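Local coordinates for VgrG protein (Vibrio cholerae O1 biovar el tor, PDB 4GQK), which probably cross-links actin through its actin cross-linking domain, a toxin module that binds ADP, at residues A[25-30]-A[362-367]. Residues are numbered along the deposited sequence; the frame is centred on the assembly and turned at random.
Sequences IGIENE and YLPKTE. With ADP (adenosine-5'-diphosphate), chain B.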
loop_
_atom_site.group_PDB
_atom_site.type_symbol
_atom_site.label_atom_id
_atom_site.label_comp_id
_atom_site.label_asym_id
_atom_site.label_seq_id
_atom_site.Cartn_x
_atom_site.Cartn_y
_atom_site.Cartn_z
ATOM N N ILE A 25 -9.848 5.960 -0.650
ATOM C CA ILE A 25 -9.557 4.741 0.101
ATOM C C ILE A 25 -9.443 3.495 -0.787
ATOM O O ILE A 25 -10.249 3.285 -1.686
ATOM C CB ILE A 25 -10.488 4.525 1.335
ATOM C CG1 ILE A 25 -9.988 3.387 2.263
ATOM C CG2 ILE A 25 -11.965 4.345 0.940
ATOM C CD1 ILE A 25 -10.055 3.685 3.702
ATOM N N GLY A 26 -8.430 2.693 -0.499
ATOM C CA GLY A 26 -8.190 1.408 -1.128
ATOM C C GLY A 26 -8.041 0.373 -0.041
ATOM O O GLY A 26 -7.615 0.704 1.062
ATOM N N ILE A 27 -8.416 -0.863 -0.319
ATOM C CA ILE A 27 -8.323 -1.973 0.637
ATOM C C ILE A 27 -7.616 -3.165 0.018
ATOM O O ILE A 27 -7.725 -3.389 -1.184
ATOM C CB ILE A 27 -9.677 -2.362 1.302
ATOM C CG1 ILE A 27 -10.700 -2.907 0.278
ATOM C CG2 ILE A 27 -10.262 -1.184 2.111
ATOM C CD1 ILE A 27 -11.844 -3.783 0.861
ATOM N N GLU A 28 -6.884 -3.907 0.854
ATOM C CA GLU A 28 -6.117 -5.095 0.520
ATOM C C GLU A 28 -6.627 -6.183 1.438
ATOM O O GLU A 28 -6.880 -5.936 2.628
ATOM C CB GLU A 28 -4.611 -4.868 0.725
ATOM C CG GLU A 28 -3.959 -3.939 -0.290
ATOM C CD GLU A 28 -2.504 -3.610 0.014
ATOM O OE1 GLU A 28 -2.239 -2.883 1.003
ATOM O OE2 GLU A 28 -1.627 -4.067 -0.757
ATOM N N ASN A 29 -6.817 -7.377 0.888
ATOM C CA ASN A 29 -7.404 -8.483 1.635
ATOM C C ASN A 29 -6.831 -9.855 1.252
ATOM O O ASN A 29 -7.206 -10.443 0.229
ATOM C CB ASN A 29 -8.917 -8.421 1.427
ATOM C CG ASN A 29 -9.739 -9.380 2.233
ATOM O OD1 ASN A 29 -10.779 -9.844 1.772
ATOM N ND2 ASN A 29 -9.320 -9.667 3.449
ATOM N N GLU A 30 -5.903 -10.348 2.074
ATOM C CA GLU A 30 -5.246 -11.642 1.857
ATOM C C GLU A 30 -6.151 -12.794 2.312
ATOM O O GLU A 30 -6.625 -12.801 3.445
ATOM C CB GLU A 30 -3.880 -11.685 2.543
ATOM C CG GLU A 30 -2.946 -12.741 1.973
ATOM C CD GLU A 30 -1.664 -12.972 2.750
ATOM O OE1 GLU A 30 -0.866 -13.837 2.321
ATOM O OE2 GLU A 30 -1.445 -12.278 3.773
ATOM N N TYR A 362 -14.761 -0.161 6.242
ATOM C CA TYR A 362 -14.374 -0.225 4.820
ATOM C C TYR A 362 -13.965 -1.652 4.411
ATOM O O TYR A 362 -13.760 -1.932 3.230
ATOM C CB TYR A 362 -13.193 0.736 4.550
ATOM C CG TYR A 362 -13.542 2.198 4.711
ATOM C CD1 TYR A 362 -14.029 2.940 3.642
ATOM C CD2 TYR A 362 -13.407 2.836 5.942
ATOM C CE1 TYR A 362 -14.371 4.282 3.791
ATOM C CE2 TYR A 362 -13.720 4.188 6.096
ATOM C CZ TYR A 362 -14.203 4.906 5.018
ATOM O OH TYR A 362 -14.518 6.233 5.168
ATOM N N LEU A 363 -13.823 -2.538 5.394
ATOM C CA LEU A 363 -13.334 -3.892 5.176
ATOM C C LEU A 363 -14.425 -4.969 5.192
ATOM O O LEU A 363 -15.340 -4.907 6.021
ATOM C CB LEU A 363 -12.188 -4.227 6.170
ATOM C CG LEU A 363 -10.746 -3.701 5.878
ATOM C CD1 LEU A 363 -10.082 -4.405 4.690
ATOM C CD2 LEU A 363 -10.671 -2.193 5.758
ATOM N N PRO A 364 -14.347 -5.958 4.264
ATOM C CA PRO A 364 -15.342 -7.041 4.277
ATOM C C PRO A 364 -15.148 -7.953 5.487
ATOM O O PRO A 364 -14.016 -8.187 5.920
ATOM C CB PRO A 364 -15.066 -7.790 2.973
ATOM C CG PRO A 364 -13.626 -7.523 2.674
ATOM C CD PRO A 364 -13.320 -6.168 3.218
ATOM N N LYS A 365 -16.242 -8.459 6.042
ATOM C CA LYS A 365 -16.140 -9.358 7.197
ATOM C C LYS A 365 -16.844 -10.668 6.875
ATOM O O LYS A 365 -18.044 -10.636 6.602
ATOM C CB LYS A 365 -16.715 -8.728 8.498
ATOM C CG LYS A 365 -16.716 -7.190 8.572
ATOM C CD LYS A 365 -18.123 -6.607 8.297
ATOM C CE LYS A 365 -18.171 -5.120 7.995
ATOM N NZ LYS A 365 -19.557 -4.661 7.677
ATOM N N THR A 366 -16.107 -11.805 6.871
ATOM C CA THR A 366 -16.681 -13.136 6.605
ATOM C C THR A 366 -17.798 -13.407 7.624
ATOM O O THR A 366 -17.566 -13.315 8.831
ATOM C CB THR A 366 -15.602 -14.243 6.648
ATOM O OG1 THR A 366 -14.588 -13.975 5.679
ATOM C CG2 THR A 366 -16.182 -15.639 6.410
ATOM N N GLU A 367 -18.999 -13.682 7.115
ATOM C CA GLU A 367 -20.178 -13.974 7.925
ATOM C C GLU A 367 -20.116 -15.313 8.635
ATOM O O GLU A 367 -19.853 -16.350 8.020
HETATM P PB ADP B . 1.918 -3.132 -3.257
HETATM O O1B ADP B . 2.598 -2.687 -4.532
HETATM O O2B ADP B . 1.742 -4.666 -3.352
HETATM O O3B ADP B . 2.847 -2.784 -2.078
HETATM P PA ADP B . -0.362 -1.634 -4.170
HETATM O O1A ADP B . 0.519 -0.864 -5.085
HETATM O O2A ADP B . -1.138 -2.656 -5.033
HETATM O O3A ADP B . 0.502 -2.405 -3.060
HETATM O "O5'" ADP B . -1.311 -0.601 -3.424
HETATM C "C5'" ADP B . -2.357 -1.230 -2.691
HETATM C "C4'" ADP B . -3.475 -0.286 -2.354
HETATM O "O4'" ADP B . -3.260 1.030 -2.907
HETATM C "C3'" ADP B . -4.872 -0.717 -2.787
HETATM O "O3'" ADP B . -5.683 -0.809 -1.633
HETATM C "C2'" ADP B . -5.300 0.399 -3.735
HETATM O "O2'" ADP B . -6.694 0.624 -3.770
HETATM C "C1'" ADP B . -4.544 1.551 -3.127
HETATM N N9 ADP B . -4.521 2.821 -3.836
HETATM C C8 ADP B . -4.063 3.071 -5.097
HETATM N N7 ADP B . -4.374 4.261 -5.546
HETATM C C5 ADP B . -5.059 4.846 -4.486
HETATM C C6 ADP B . -5.608 6.138 -4.308
HETATM N N6 ADP B . -5.618 7.092 -5.270
HETATM N N1 ADP B . -6.215 6.403 -3.122
HETATM C C2 ADP B . -6.279 5.436 -2.203
HETATM N N3 ADP B . -5.782 4.198 -2.266
HETATM C C4 ADP B . -5.164 3.964 -3.435
#
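Ile27, midway along the segment 25-30, pushes its two branches into a hollow formed by Tyr362, Leu363 and Pro364 of the loop that follows strand 344-352. Ile27 CD1 enters between the main chain and the proline ring, 3.6 Å from Tyr362 O and 3.7 Å from Pro364 CD. With chi1 at 64°, CG1 sits between the backbone N and the carbonyl carbon; the same torsion sets Ile27 CG2 anti to the carbonyl carbon, beside the backbone N, where it meets Leu363 CD2 at 3.8 Å as the two side chains run past each other in opposite directions. The other leucine methyl, Leu363 CD1, reaches back to Ile27 CB.

Two residues earlier on the same face of the strand, Ile25 lays its CD1 over one face of the Tyr362 ring in a CH-pi contact, 4.0 Å from the centroid and 13° off the normal, while Ile25 CG2 touches CD1 and CE1 of the ring at 3.7 Å. At the far end of the ring, the phenol OH is hydrogen-bonded to Met98 O. Farther along, Asn29 slides past the ring of Pro364, and Met111 of helix 101-124 touches Ile27, Asn29 and Pro364, joining strand, loop and helix in one buried layer.

ADP lies across the strand from this layer, where Gly26 and Glu28 face the ribose. The nucleotide's O3' makes a weak hydrogen bond to Ile27 O (3.3 Å), and Glu28 OE2 approaches C5' at 3.5 Å. No hydrogen bond joins 25-30 to 362-367, so this direct contact rests on apolar packing, while the loop's polar groups bond elsewhere, as Pro364 O does to Gln173 NE2. The isoleucines thus give the loop side a largely apolar surface, whereas Glu28 and the main chain meet the nucleotide.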